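Local atomic coordinates of hypothetical protein, similar to alpha-acetolactate decarboxylase (Staphylococcus aureus subsp. aureus, PDB entry 1XV2), a protein that probably acts as a zinc-dependent alpha-acetolactate decarboxylase, converting acetolactate to acetoin and carbon dioxide. Residues A[156-161]-A[188-193]. Sequence-based numbering, arbitrary orientation.
With ZN (zinc ion), chain E.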
ATOM      1  N   GLY A 156      29.045   8.592 -10.084  1.00 20.63           N
ATOM      2  CA  GLY A 156      28.388   7.842  -9.032  1.00 19.47           C
ATOM      3  C   GLY A 156      27.124   7.173  -9.526  1.00 19.28           C
ATOM      4  O   GLY A 156      26.934   6.987 -10.729  1.00 18.51           O
ATOM      5  N   ALA A 157      26.247   6.815  -8.595  1.00 19.07           N
ATOM      6  CA  ALA A 157      25.008   6.152  -8.957  1.00 16.44           C
ATOM      7  C   ALA A 157      23.817   6.686  -8.184  1.00 16.57           C
ATOM      8  O   ALA A 157      23.910   6.981  -6.991  1.00 15.94           O
ATOM      9  CB  ALA A 157      25.137   4.648  -8.726  1.00 16.18           C
ATOM     10  N   ILE A 158      22.700   6.817  -8.889  1.00 14.73           N
ATOM     11  CA  ILE A 158      21.454   7.262  -8.290  1.00 14.67           C
ATOM     12  C   ILE A 158      20.576   6.024  -8.241  1.00 14.87           C
ATOM     13  O   ILE A 158      20.497   5.282  -9.217  1.00 15.30           O
ATOM     14  CB  ILE A 158      20.710   8.299  -9.162  1.00 14.54           C
ATOM     15  CG1 ILE A 158      21.455   9.636  -9.176  1.00 15.00           C
ATOM     16  CG2 ILE A 158      19.285   8.469  -8.649  1.00 14.25           C
ATOM     17  CD1 ILE A 158      20.777  10.695 -10.029  1.00 17.27           C
ATOM     18  N   VAL A 159      19.928   5.794  -7.109  1.00 14.15           N
ATOM     19  CA  VAL A 159      19.026   4.659  -6.976  1.00 14.00           C
ATOM     20  C   VAL A 159      17.763   5.197  -6.333  1.00 13.62           C
ATOM     21  O   VAL A 159      17.813   6.135  -5.534  1.00 13.37           O
ATOM     22  CB  VAL A 159      19.620   3.524  -6.094  1.00 14.81           C
ATOM     23  CG1 VAL A 159      20.924   3.028  -6.697  1.00 15.14           C
ATOM     24  CG2 VAL A 159      19.832   4.010  -4.669  1.00 15.16           C
ATOM     25  N   GLY A 160      16.627   4.622  -6.698  1.00 13.92           N
ATOM     26  CA  GLY A 160      15.378   5.082  -6.134  1.00 14.85           C
ATOM     27  C   GLY A 160      14.185   4.312  -6.641  1.00 13.73           C
ATOM     28  O   GLY A 160      14.325   3.274  -7.291  1.00 15.80           O
ATOM     29  N   PHE A 161      13.001   4.837  -6.357  1.00 13.41           N
ATOM     30  CA  PHE A 161      11.769   4.187  -6.760  1.00 14.04           C
ATOM     31  C   PHE A 161      10.721   5.184  -7.209  1.00 14.24           C
ATOM     32  O   PHE A 161      10.723   6.343  -6.794  1.00 13.59           O
ATOM     33  CB  PHE A 161      11.198   3.395  -5.586  1.00 14.06           C
ATOM     34  CG  PHE A 161      12.135   2.372  -5.039  1.00 14.16           C
ATOM     35  CD1 PHE A 161      12.312   1.156  -5.689  1.00 15.53           C
ATOM     36  CD2 PHE A 161      12.855   2.628  -3.876  1.00 13.89           C
ATOM     37  CE1 PHE A 161      13.198   0.203  -5.188  1.00 15.64           C
ATOM     38  CE2 PHE A 161      13.742   1.685  -3.367  1.00 13.97           C
ATOM     39  CZ  PHE A 161      13.914   0.469  -4.024  1.00 14.14           C
ATOM     40  N   GLY A 188      23.460  11.480  -0.729  1.00 14.46           N
ATOM     41  CA  GLY A 188      22.281  11.958  -0.034  1.00 13.37           C
ATOM     42  C   GLY A 188      21.000  11.791  -0.832  1.00 13.03           C
ATOM     43  O   GLY A 188      20.945  11.027  -1.796  1.00 12.57           O
ATOM     44  N   HIS A 189      19.964  12.504  -0.404  1.00 13.79           N
ATOM     45  CA  HIS A 189      18.657  12.486  -1.055  1.00 13.36           C
ATOM     46  C   HIS A 189      18.740  13.501  -2.199  1.00 12.85           C
ATOM     47  O   HIS A 189      18.969  14.684  -1.960  1.00 12.57           O
ATOM     48  CB  HIS A 189      17.587  12.909  -0.044  1.00 12.32           C
ATOM     49  CG  HIS A 189      16.212  13.039  -0.624  1.00 12.27           C
ATOM     50  ND1 HIS A 189      15.327  11.985  -0.688  1.00 13.01           N
ATOM     51  CD2 HIS A 189      15.560  14.108  -1.137  1.00 13.61           C
ATOM     52  CE1 HIS A 189      14.186  12.400  -1.208  1.00 13.18           C
ATOM     53  NE2 HIS A 189      14.301  13.686  -1.491  1.00 13.71           N
ATOM     54  N   VAL A 190      18.562  13.035  -3.433  1.00 12.09           N
ATOM     55  CA  VAL A 190      18.656  13.905  -4.605  1.00 13.44           C
ATOM     56  C   VAL A 190      17.517  14.916  -4.735  1.00 14.72           C
ATOM     57  O   VAL A 190      16.340  14.549  -4.720  1.00 13.75           O
ATOM     58  CB  VAL A 190      18.719  13.073  -5.908  1.00 13.38           C
ATOM     59  CG1 VAL A 190      18.755  14.000  -7.128  1.00 14.38           C
ATOM     60  CG2 VAL A 190      19.952  12.182  -5.890  1.00 12.45           C
ATOM     61  N   LEU A 191      17.885  16.188  -4.864  1.00 15.22           N
ATOM     62  CA  LEU A 191      16.922  17.276  -5.021  1.00 14.08           C
ATOM     63  C   LEU A 191      16.934  17.734  -6.472  1.00 15.01           C
ATOM     64  O   LEU A 191      15.927  18.203  -6.996  1.00 14.75           O
ATOM     65  CB  LEU A 191      17.290  18.463  -4.126  1.00 14.45           C
ATOM     66  CG  LEU A 191      17.223  18.265  -2.612  1.00 15.60           C
ATOM     67  CD1 LEU A 191      17.636  19.558  -1.914  1.00 15.94           C
ATOM     68  CD2 LEU A 191      15.810  17.865  -2.211  1.00 15.14           C
ATOM     69  N   ASP A 192      18.087  17.593  -7.115  1.00 14.87           N
ATOM     70  CA  ASP A 192      18.234  17.996  -8.506  1.00 16.14           C
ATOM     71  C   ASP A 192      19.540  17.433  -9.058  1.00 16.65           C
ATOM     72  O   ASP A 192      20.460  17.120  -8.295  1.00 14.12           O
ATOM     73  CB  ASP A 192      18.220  19.528  -8.598  1.00 16.43           C
ATOM     74  CG  ASP A 192      18.259  20.042 -10.028  1.00 17.89           C
ATOM     75  OD1 ASP A 192      17.753  19.354 -10.940  1.00 16.70           O
ATOM     76  OD2 ASP A 192      18.784  21.156 -10.234  1.00 18.61           O
ATOM     77  N   PHE A 193      19.609  17.287 -10.379  1.00 16.00           N
ATOM     78  CA  PHE A 193      20.811  16.773 -11.020  1.00 16.84           C
ATOM     79  C   PHE A 193      20.777  16.953 -12.532  1.00 18.24           C
ATOM     80  O   PHE A 193      19.726  17.200 -13.128  1.00 16.91           O
ATOM     81  CB  PHE A 193      21.001  15.286 -10.683  1.00 14.16           C
ATOM     82  CG  PHE A 193      19.996  14.381 -11.334  1.00 14.79           C
ATOM     83  CD1 PHE A 193      20.298  13.727 -12.526  1.00 14.50           C
ATOM     84  CD2 PHE A 193      18.740  14.195 -10.768  1.00 13.49           C
ATOM     85  CE1 PHE A 193      19.361  12.900 -13.142  1.00 14.24           C
ATOM     86  CE2 PHE A 193      17.796  13.369 -11.379  1.00 13.93           C
ATOM     87  CZ  PHE A 193      18.106  12.721 -12.568  1.00 12.90           C
TER
HETATM   88 ZN    ZN E 801      14.991  10.256   0.805  1.00 17.49          ZN
HETATM   89  O   HOH W   1      15.622  11.373   2.867  1.00 14.63           O
HETATM   90  O   HOH W   2      13.136  11.057   2.288  1.00 18.22           O
HETATM   91  O   HOH W   3      14.455   9.199   2.981  1.00 12.83           O
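Ile158 reaches across to Val190 and Phe193, and all three residues are buried. From CA its side chain sets off toward 188-193. At CB the chain splits. CG1 is the branch that crosses; a chi1 of -70° sets it trans to the carbonyl carbon. Ile158 CG1 meets Val190 CG2 at 4.4 Å, a loose apolar contact. The chain then runs extended, with chi2 at 179°, and CD1 ends over the Phe193 ring. Ile158 CD1 stands 3.9 Å from the centroid of the Phe193 ring, only 6° off its normal. This is a CH-pi contact with one face, centred on the ring. The nearest ring carbons are almost equally distant, with Phe193 CD1 and CG both 4.0 Å from Ile158 CD1. Val190 CG1 lies beside the ring and above its plane, on the Ile158 side, 3.6 Å from Phe193 CD2.

The contact joins strands 154-163 and 187-195 inside the curled antiparallel sheet. Strands 120-127 and 174-181 pair with both. Phe121, Met124, Ile177 and Phe179 from those strands also touch Ile158. Val98 of helix 95-105 packs on Phe193. The chain turns a corner at Leu191, within a classic beta bulge opposite His125.

Next to Val190, His189 binds zinc through ND1 at 2.3 Å. His176, His178 and three waters complete the metal's shell. His189 NE2 is hydrogen-bonded to Glu237 OXT, which probably helps to fix the imidazole. The contact itself is purely apolar: shape and dispersion hold the Ile158 tip against the ring, and no polar side-chain group needs a partner across it.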